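Local coordinates for malate dehydrogenase (Pyrococcus horikoshii, PDB 1V9N) that catalyses the NAD-dependent interconversion of (S)-malate and oxaloacetate and works as a homodimer, at the interface of chains A and B. Coordinates in Å, arbitrary orientation; residue numbers count along the deposited sequence, not the author numbering. Chains: chain A/B, Malate dehydrogenase.

Contact 1: the interface of chains A and B. Residues chain A 86-88, 119, 121, 259; chain B 115-117, 285, 289-290.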
ATOM      1  N   SER A  86      15.439   1.117  16.451  1.00 19.74           N
ATOM      2  CA  SER A  86      14.140   1.043  15.784  1.00 19.22           C
ATOM      3  C   SER A  86      14.027   0.069  14.611  1.00 18.52           C
ATOM      4  O   SER A  86      13.047   0.114  13.867  1.00 17.58           O
ATOM      5  CB  SER A  86      13.718   2.440  15.313  1.00 19.60           C
ATOM      6  OG  SER A  86      13.435   3.281  16.418  1.00 20.05           O
ATOM      7  N   TYR A  87      15.007  -0.810  14.431  1.00 17.17           N
ATOM      8  CA  TYR A  87      14.925  -1.761  13.324  1.00 16.82           C
ATOM      9  C   TYR A  87      15.785  -2.993  13.528  1.00 17.63           C
ATOM     10  O   TYR A  87      16.659  -3.029  14.402  1.00 15.79           O
ATOM     11  CB  TYR A  87      15.338  -1.088  12.009  1.00 15.62           C
ATOM     12  CG  TYR A  87      16.835  -1.061  11.777  1.00 19.98           C
ATOM     13  CD1 TYR A  87      17.483  -2.138  11.169  1.00 21.18           C
ATOM     14  CD2 TYR A  87      17.612   0.016  12.211  1.00 19.23           C
ATOM     15  CE1 TYR A  87      18.869  -2.145  11.003  1.00 20.04           C
ATOM     16  CE2 TYR A  87      18.995   0.016  12.049  1.00 20.83           C
ATOM     17  CZ  TYR A  87      19.616  -1.068  11.443  1.00 21.30           C
ATOM     18  OH  TYR A  87      20.978  -1.073  11.264  1.00 23.29           O
ATOM     19  N   ALA A  88      15.524  -4.004  12.708  1.00 16.68           N
ATOM     20  CA  ALA A  88      16.290  -5.234  12.735  1.00 17.67           C
ATOM     21  C   ALA A  88      16.103  -6.012  11.434  1.00 19.29           C
ATOM     22  O   ALA A  88      15.037  -5.964  10.804  1.00 18.79           O
ATOM     23  CB  ALA A  88      15.880  -6.091  13.923  1.00 17.54           C
ATOM     24  N   ILE A 119      10.685  -1.445  12.922  1.00 15.50           N
ATOM     25  CA  ILE A 119      10.641  -2.060  11.598  1.00 16.13           C
ATOM     26  C   ILE A 119      11.537  -3.287  11.569  1.00 14.53           C
ATOM     27  O   ILE A 119      12.756  -3.187  11.709  1.00 14.19           O
ATOM     28  CB  ILE A 119      11.095  -1.070  10.493  1.00 18.96           C
ATOM     29  CG1 ILE A 119      10.051   0.039  10.340  1.00 20.08           C
ATOM     30  CG2 ILE A 119      11.304  -1.809   9.164  1.00 18.55           C
ATOM     31  CD1 ILE A 119      10.438   1.132   9.354  1.00 26.62           C
ATOM     32  N   ILE A 121      12.500  -6.739   9.355  1.00 14.56           N
ATOM     33  CA  ILE A 121      12.387  -7.414   8.078  1.00 16.54           C
ATOM     34  C   ILE A 121      13.066  -8.770   8.195  1.00 16.22           C
ATOM     35  O   ILE A 121      14.116  -8.902   8.830  1.00 15.08           O
ATOM     36  CB  ILE A 121      13.022  -6.564   6.973  1.00 19.56           C
ATOM     37  CG1 ILE A 121      12.269  -5.227   6.896  1.00 21.04           C
ATOM     38  CG2 ILE A 121      12.960  -7.290   5.645  1.00 23.84           C
ATOM     39  CD1 ILE A 121      12.844  -4.239   5.938  1.00 25.94           C
ATOM     40  N   LEU A 259      15.258  -5.570   0.085  1.00 14.30           N
ATOM     41  CA  LEU A 259      15.865  -4.889   1.228  1.00 15.65           C
ATOM     42  C   LEU A 259      16.504  -5.815   2.259  1.00 15.66           C
ATOM     43  O   LEU A 259      17.480  -5.444   2.916  1.00 17.74           O
ATOM     44  CB  LEU A 259      14.819  -4.007   1.915  1.00 14.34           C
ATOM     45  CG  LEU A 259      15.264  -3.180   3.123  1.00 16.04           C
ATOM     46  CD1 LEU A 259      16.387  -2.213   2.725  1.00 12.40           C
ATOM     47  CD2 LEU A 259      14.057  -2.417   3.666  1.00 11.60           C
TER
ATOM     48  N   THR B 115      19.856   6.777  12.107  1.00 22.49           N
ATOM     49  CA  THR B 115      19.360   5.626  12.856  1.00 20.56           C
ATOM     50  C   THR B 115      18.942   4.436  11.998  1.00 19.87           C
ATOM     51  O   THR B 115      18.723   3.337  12.515  1.00 17.31           O
ATOM     52  CB  THR B 115      18.137   6.022  13.691  1.00 21.53           C
ATOM     53  OG1 THR B 115      17.027   6.256  12.812  1.00 19.65           O
ATOM     54  CG2 THR B 115      18.421   7.299  14.478  1.00 18.69           C
ATOM     55  N   GLY B 116      18.822   4.659  10.694  1.00 17.93           N
ATOM     56  CA  GLY B 116      18.399   3.594   9.807  1.00 16.19           C
ATOM     57  C   GLY B 116      16.959   3.803   9.364  1.00 16.47           C
ATOM     58  O   GLY B 116      16.600   3.456   8.239  1.00 15.17           O
ATOM     59  N   ILE B 117      16.142   4.389  10.239  1.00 15.03           N
ATOM     60  CA  ILE B 117      14.728   4.633   9.936  1.00 16.80           C
ATOM     61  C   ILE B 117      14.279   6.059  10.240  1.00 17.77           C
ATOM     62  O   ILE B 117      14.725   6.665  11.211  1.00 18.49           O
ATOM     63  CB  ILE B 117      13.796   3.691  10.745  1.00 17.58           C
ATOM     64  CG1 ILE B 117      14.128   2.227  10.442  1.00 20.01           C
ATOM     65  CG2 ILE B 117      12.331   3.972  10.379  1.00 17.30           C
ATOM     66  CD1 ILE B 117      13.856   1.828   9.007  1.00 21.15           C
ATOM     67  N   ILE B 285      13.831   4.648   4.648  1.00 15.43           N
ATOM     68  CA  ILE B 285      14.579   3.516   5.153  1.00 15.79           C
ATOM     69  C   ILE B 285      15.980   3.659   4.584  1.00 16.90           C
ATOM     70  O   ILE B 285      16.159   3.688   3.366  1.00 16.24           O
ATOM     71  CB  ILE B 285      13.969   2.173   4.689  1.00 15.44           C
ATOM     72  CG1 ILE B 285      12.563   1.999   5.277  1.00 17.30           C
ATOM     73  CG2 ILE B 285      14.863   1.019   5.131  1.00 18.07           C
ATOM     74  CD1 ILE B 285      11.867   0.705   4.840  1.00 15.56           C
ATOM     75  N   HIS B 289      21.887   0.609   6.255  1.00 18.61           N
ATOM     76  CA  HIS B 289      21.768   0.038   7.596  1.00 16.93           C
ATOM     77  C   HIS B 289      21.303  -1.420   7.536  1.00 17.33           C
ATOM     78  O   HIS B 289      21.429  -2.158   8.512  1.00 17.27           O
ATOM     79  CB  HIS B 289      20.767   0.835   8.442  1.00 18.31           C
ATOM     80  CG  HIS B 289      21.361   2.025   9.135  1.00 17.25           C
ATOM     81  ND1 HIS B 289      21.561   3.236   8.508  1.00 16.95           N
ATOM     82  CD2 HIS B 289      21.798   2.186  10.410  1.00 16.61           C
ATOM     83  CE1 HIS B 289      22.094   4.092   9.364  1.00 17.14           C
ATOM     84  NE2 HIS B 289      22.247   3.479  10.525  1.00 17.05           N
ATOM     85  N   PHE B 290      20.759  -1.824   6.393  1.00 16.18           N
ATOM     86  CA  PHE B 290      20.268  -3.187   6.215  1.00 16.53           C
ATOM     87  C   PHE B 290      21.230  -4.041   5.398  1.00 17.75           C
ATOM     88  O   PHE B 290      21.692  -5.078   5.868  1.00 18.86           O
ATOM     89  CB  PHE B 290      18.891  -3.160   5.546  1.00 16.48           C
ATOM     90  CG  PHE B 290      17.793  -2.702   6.456  1.00 14.62           C
ATOM     91  CD1 PHE B 290      16.970  -3.625   7.092  1.00 15.59           C
ATOM     92  CD2 PHE B 290      17.592  -1.348   6.695  1.00 16.31           C
ATOM     93  CE1 PHE B 290      15.961  -3.206   7.951  1.00 14.82           C
ATOM     94  CE2 PHE B 290      16.584  -0.917   7.558  1.00 18.67           C
ATOM     95  CZ  PHE B 290      15.767  -1.853   8.185  1.00 16.80           C
TER
HETATM   96  O   HOH W   1      17.234   2.805  14.564  1.00 24.33           O
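A:Tyr87 packs on B:Phe290 and meets B:His289 with its hydroxyl end in a largely apolar patch of the homodimer interface, where an aromatic side chain from strand 87-91 joins one subunit to the other, with a hydrogen bond and a water bridge beside it. CG of A:Tyr87 sits between the backbone N and the carbonyl carbon (chi1 84°), a crowded position that turns the CD1 side of the ring toward B:Phe290. The tyrosine and phenylalanine side chains run past each other in opposite directions: CD1 of A:Tyr87 is 3.5 Å from CZ of B:Phe290, while CE1 of A:Tyr87 stands over the centre of the phenylalanine ring. At the tip, the phenol hydroxyl OH of A:Tyr87 makes a hydrogen bond of 3.0 Å with the backbone O of B:His289. OH of A:Tyr87 also lies in plane at the edge of the imidazole, 3.5 Å from CD2 of B:His289. That imidazole is backed within its own chain by B:Gly116, whose CA lies over the ring centre.

Beside the aromatic pair, strand 117-123 contributes from both subunits. CD1 of A:Ile119 fits against CD1 of B:Ile117 at 3.5 Å and also touches its CG2 branch. Farther along, the two methyls of A:Leu259 divide their contacts: CD1 reaches CB of B:Phe290 at 3.9 Å, whereas CD2 meets CG2 of B:Ile285 at 3.8 Å. CD1 of A:Ile121 touches CE1 of B:Phe290, the two side chains crossing at about a right angle. On the tyrosine's other flank, a water joins the backbone N of A:Ser86 to the O of B:Thr115, which it meets at 2.6 Å. Repeated by the two-fold symmetry, this patch helps hold the malate dehydrogenase dimer together and is likely to contribute to the register of its subunits.

Contact 2: the interface of chains A and B. Residues chain A 233-234, 240-241, 244, 248; chain B 233-234, 241, 244, 248.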
ATOM      1  N   LEU A 233      -4.332  -6.463  -8.875  1.00 27.38           N
ATOM      2  CA  LEU A 233      -5.446  -5.587  -8.537  1.00 27.97           C
ATOM      3  C   LEU A 233      -5.532  -4.508  -9.611  1.00 28.30           C
ATOM      4  O   LEU A 233      -4.524  -3.918  -9.993  1.00 28.02           O
ATOM      5  CB  LEU A 233      -5.226  -4.943  -7.165  1.00 25.14           C
ATOM      6  CG  LEU A 233      -6.308  -3.970  -6.682  1.00 26.55           C
ATOM      7  CD1 LEU A 233      -7.651  -4.685  -6.622  1.00 27.72           C
ATOM      8  CD2 LEU A 233      -5.934  -3.415  -5.307  1.00 25.49           C
ATOM      9  N   GLY A 234      -6.738  -4.253 -10.102  1.00 31.11           N
ATOM     10  CA  GLY A 234      -6.900  -3.251 -11.141  1.00 33.46           C
ATOM     11  C   GLY A 234      -7.315  -3.931 -12.430  1.00 35.67           C
ATOM     12  O   GLY A 234      -7.972  -3.331 -13.281  1.00 36.37           O
ATOM     13  N   LEU A 240      -8.032   0.275 -16.210  1.00 36.45           N
ATOM     14  CA  LEU A 240      -8.665   0.285 -14.893  1.00 34.51           C
ATOM     15  C   LEU A 240      -7.694   0.209 -13.705  1.00 33.18           C
ATOM     16  O   LEU A 240      -8.088  -0.167 -12.598  1.00 34.02           O
ATOM     17  CB  LEU A 240      -9.686  -0.853 -14.800  1.00 33.44           C
ATOM     18  CG  LEU A 240     -10.842  -0.810 -15.810  1.00 34.11           C
ATOM     19  CD1 LEU A 240     -11.699  -2.053 -15.646  1.00 33.50           C
ATOM     20  CD2 LEU A 240     -11.678   0.450 -15.605  1.00 32.20           C
ATOM     21  N   GLY A 241      -6.434   0.561 -13.939  1.00 31.15           N
ATOM     22  CA  GLY A 241      -5.443   0.555 -12.873  1.00 30.45           C
ATOM     23  C   GLY A 241      -4.656  -0.723 -12.626  1.00 29.13           C
ATOM     24  O   GLY A 241      -4.005  -0.851 -11.587  1.00 28.17           O
ATOM     25  N   LYS A 244      -1.316  -0.564 -11.155  1.00 21.80           N
ATOM     26  CA  LYS A 244      -1.211  -0.166  -9.760  1.00 22.54           C
ATOM     27  C   LYS A 244      -1.095  -1.401  -8.875  1.00 23.15           C
ATOM     28  O   LYS A 244      -0.247  -1.451  -7.985  1.00 24.02           O
ATOM     29  CB  LYS A 244      -2.422   0.671  -9.347  1.00 22.32           C
ATOM     30  CG  LYS A 244      -2.470   2.029 -10.027  1.00 23.01           C
ATOM     31  CD  LYS A 244      -3.684   2.843  -9.595  1.00 22.59           C
ATOM     32  CE  LYS A 244      -3.641   4.217 -10.237  1.00 21.11           C
ATOM     33  NZ  LYS A 244      -4.730   5.108  -9.747  1.00 24.21           N
ATOM     34  N   LEU A 248       2.034  -2.288  -6.410  1.00 17.90           N
ATOM     35  CA  LEU A 248       1.889  -2.651  -5.005  1.00 19.03           C
ATOM     36  C   LEU A 248       2.595  -3.977  -4.735  1.00 19.04           C
ATOM     37  O   LEU A 248       3.192  -4.175  -3.676  1.00 16.94           O
ATOM     38  CB  LEU A 248       0.404  -2.764  -4.645  1.00 18.81           C
ATOM     39  CG  LEU A 248      -0.392  -1.451  -4.635  1.00 19.57           C
ATOM     40  CD1 LEU A 248      -1.883  -1.746  -4.580  1.00 17.28           C
ATOM     41  CD2 LEU A 248       0.032  -0.604  -3.438  1.00 20.67           C
TER
ATOM     42  N   LEU B 233      -9.723   1.912  -6.413  1.00 27.38           N
ATOM     43  CA  LEU B 233      -9.013   0.905  -7.191  1.00 27.97           C
ATOM     44  C   LEU B 233      -9.718  -0.430  -6.977  1.00 28.30           C
ATOM     45  O   LEU B 233     -10.041  -0.798  -5.850  1.00 28.02           O
ATOM     46  CB  LEU B 233      -7.553   0.805  -6.736  1.00 25.14           C
ATOM     47  CG  LEU B 233      -6.683  -0.236  -7.449  1.00 26.55           C
ATOM     48  CD1 LEU B 233      -6.659   0.051  -8.944  1.00 27.72           C
ATOM     49  CD2 LEU B 233      -5.265  -0.211  -6.875  1.00 25.49           C
ATOM     50  N   GLY B 234      -9.960  -1.154  -8.061  1.00 31.11           N
ATOM     51  CA  GLY B 234     -10.645  -2.430  -7.943  1.00 33.46           C
ATOM     52  C   GLY B 234     -12.010  -2.327  -8.591  1.00 35.67           C
ATOM     53  O   GLY B 234     -12.567  -3.320  -9.060  1.00 36.37           O
ATOM     54  N   GLY B 241     -12.284  -6.622  -6.422  1.00 31.15           N
ATOM     55  CA  GLY B 241     -11.397  -6.008  -5.446  1.00 30.45           C
ATOM     56  C   GLY B 241     -11.624  -4.548  -5.082  1.00 29.13           C
ATOM     57  O   GLY B 241     -10.754  -3.928  -4.466  1.00 28.17           O
ATOM     58  N   LYS B 244     -10.601  -3.295  -1.807  1.00 21.80           N
ATOM     59  CA  LYS B 244      -9.174  -3.197  -1.537  1.00 22.54           C
ATOM     60  C   LYS B 244      -8.697  -1.769  -1.777  1.00 23.15           C
ATOM     61  O   LYS B 244      -7.972  -1.210  -0.955  1.00 24.02           O
ATOM     62  CB  LYS B 244      -8.392  -4.173  -2.417  1.00 22.32           C
ATOM     63  CG  LYS B 244      -8.649  -5.630  -2.067  1.00 23.01           C
ATOM     64  CD  LYS B 244      -7.855  -6.579  -2.956  1.00 22.59           C
ATOM     65  CE  LYS B 244      -8.081  -8.013  -2.514  1.00 21.11           C
ATOM     66  NZ  LYS B 244      -7.226  -8.980  -3.259  1.00 24.21           N
ATOM     67  N   LEU B 248      -6.999   0.681   1.010  1.00 17.90           N
ATOM     68  CA  LEU B 248      -5.747   1.401   0.808  1.00 19.03           C
ATOM     69  C   LEU B 248      -5.955   2.890   1.081  1.00 19.04           C
ATOM     70  O   LEU B 248      -5.079   3.564   1.624  1.00 16.94           O
ATOM     71  CB  LEU B 248      -5.250   1.195  -0.626  1.00 18.81           C
ATOM     72  CG  LEU B 248      -4.769  -0.220  -0.978  1.00 19.57           C
ATOM     73  CD1 LEU B 248      -4.612  -0.357  -2.485  1.00 17.28           C
ATOM     74  CD2 LEU B 248      -3.444  -0.501  -0.273  1.00 20.67           C
TER
HETATM   75  O   HOH W   2     -10.138  -0.932 -11.046  1.00 32.04           O
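A:Leu233 and B:Leu233 meet each other across the two-fold axis, forming the apolar centre of a contact in which each leucine faces its own copy. Their CD2 methyls lie 3.6 Å apart, and the branch carbons CG of A:Leu233 and CG of B:Leu233 follow at 3.8 Å; the side chains cross obliquely. In both copies CG is anti to the backbone N (chi1 179°), which directs the forked end away from its own loop and into the partner. Each fork then spreads over different surfaces. CD2 of A:Leu233 also rests on CB of B:Lys244 at 3.9 Å, against the first turn of helix 242-258, while CD1 packs on CA of B:Gly234 at 4.0 Å, where the glycine presents no side chain to hold it off. An alanine in place of A:Leu233 would probably leave a gap at the axis, with B:Leu233 deprived of its methyl partner and the aliphatic base of B:Lys244 no longer covered.

One helical turn beyond the lysines, A:Leu248 and B:Leu248 reach toward each other tip to tip, with 3.7 Å between CD1 of one and CD1 of the other, a second self-contact that extends the apolar line along the helices.

Both lysines run extended beyond CG, and their methylenes do the touching: CD of A:Lys244 is 4.1 Å from CD1 of B:Leu233. The polar rim begins where CD1 of B:Leu233 borders the backbone carbonyls of A:Leu240 and A:Gly241. Polar linkage there is indirect, through a water that accepts from the N of B:Gly234 and lies 2.7 Å from O of A:Leu240. The site thus adds an apolar seam along the two-fold axis of the dimer, pairing the loops of A:Leu233 and B:Leu233 and the starts of the two helices 242-258.

Contact 1 and contact 2 belong to the same homodimer interface, their C-alpha centres about 28 Å apart. They share no residue, but helix 242-258 runs between them: its first turns, with A:Lys244 and A:Leu248, serve contact 2, and A:Leu259, immediately after its last residue, serves contact 1. A shift of this helix would be likely to be felt at both. Contact 2 straddles the two-fold axis, whereas contact 1 reaches from near it, where strand 117-123 meets its copy, out to unlike partners such as A:Tyr87 and B:Phe290, and recurs with the chains exchanged. Patches this far apart would probably limit rocking of one subunit on the other.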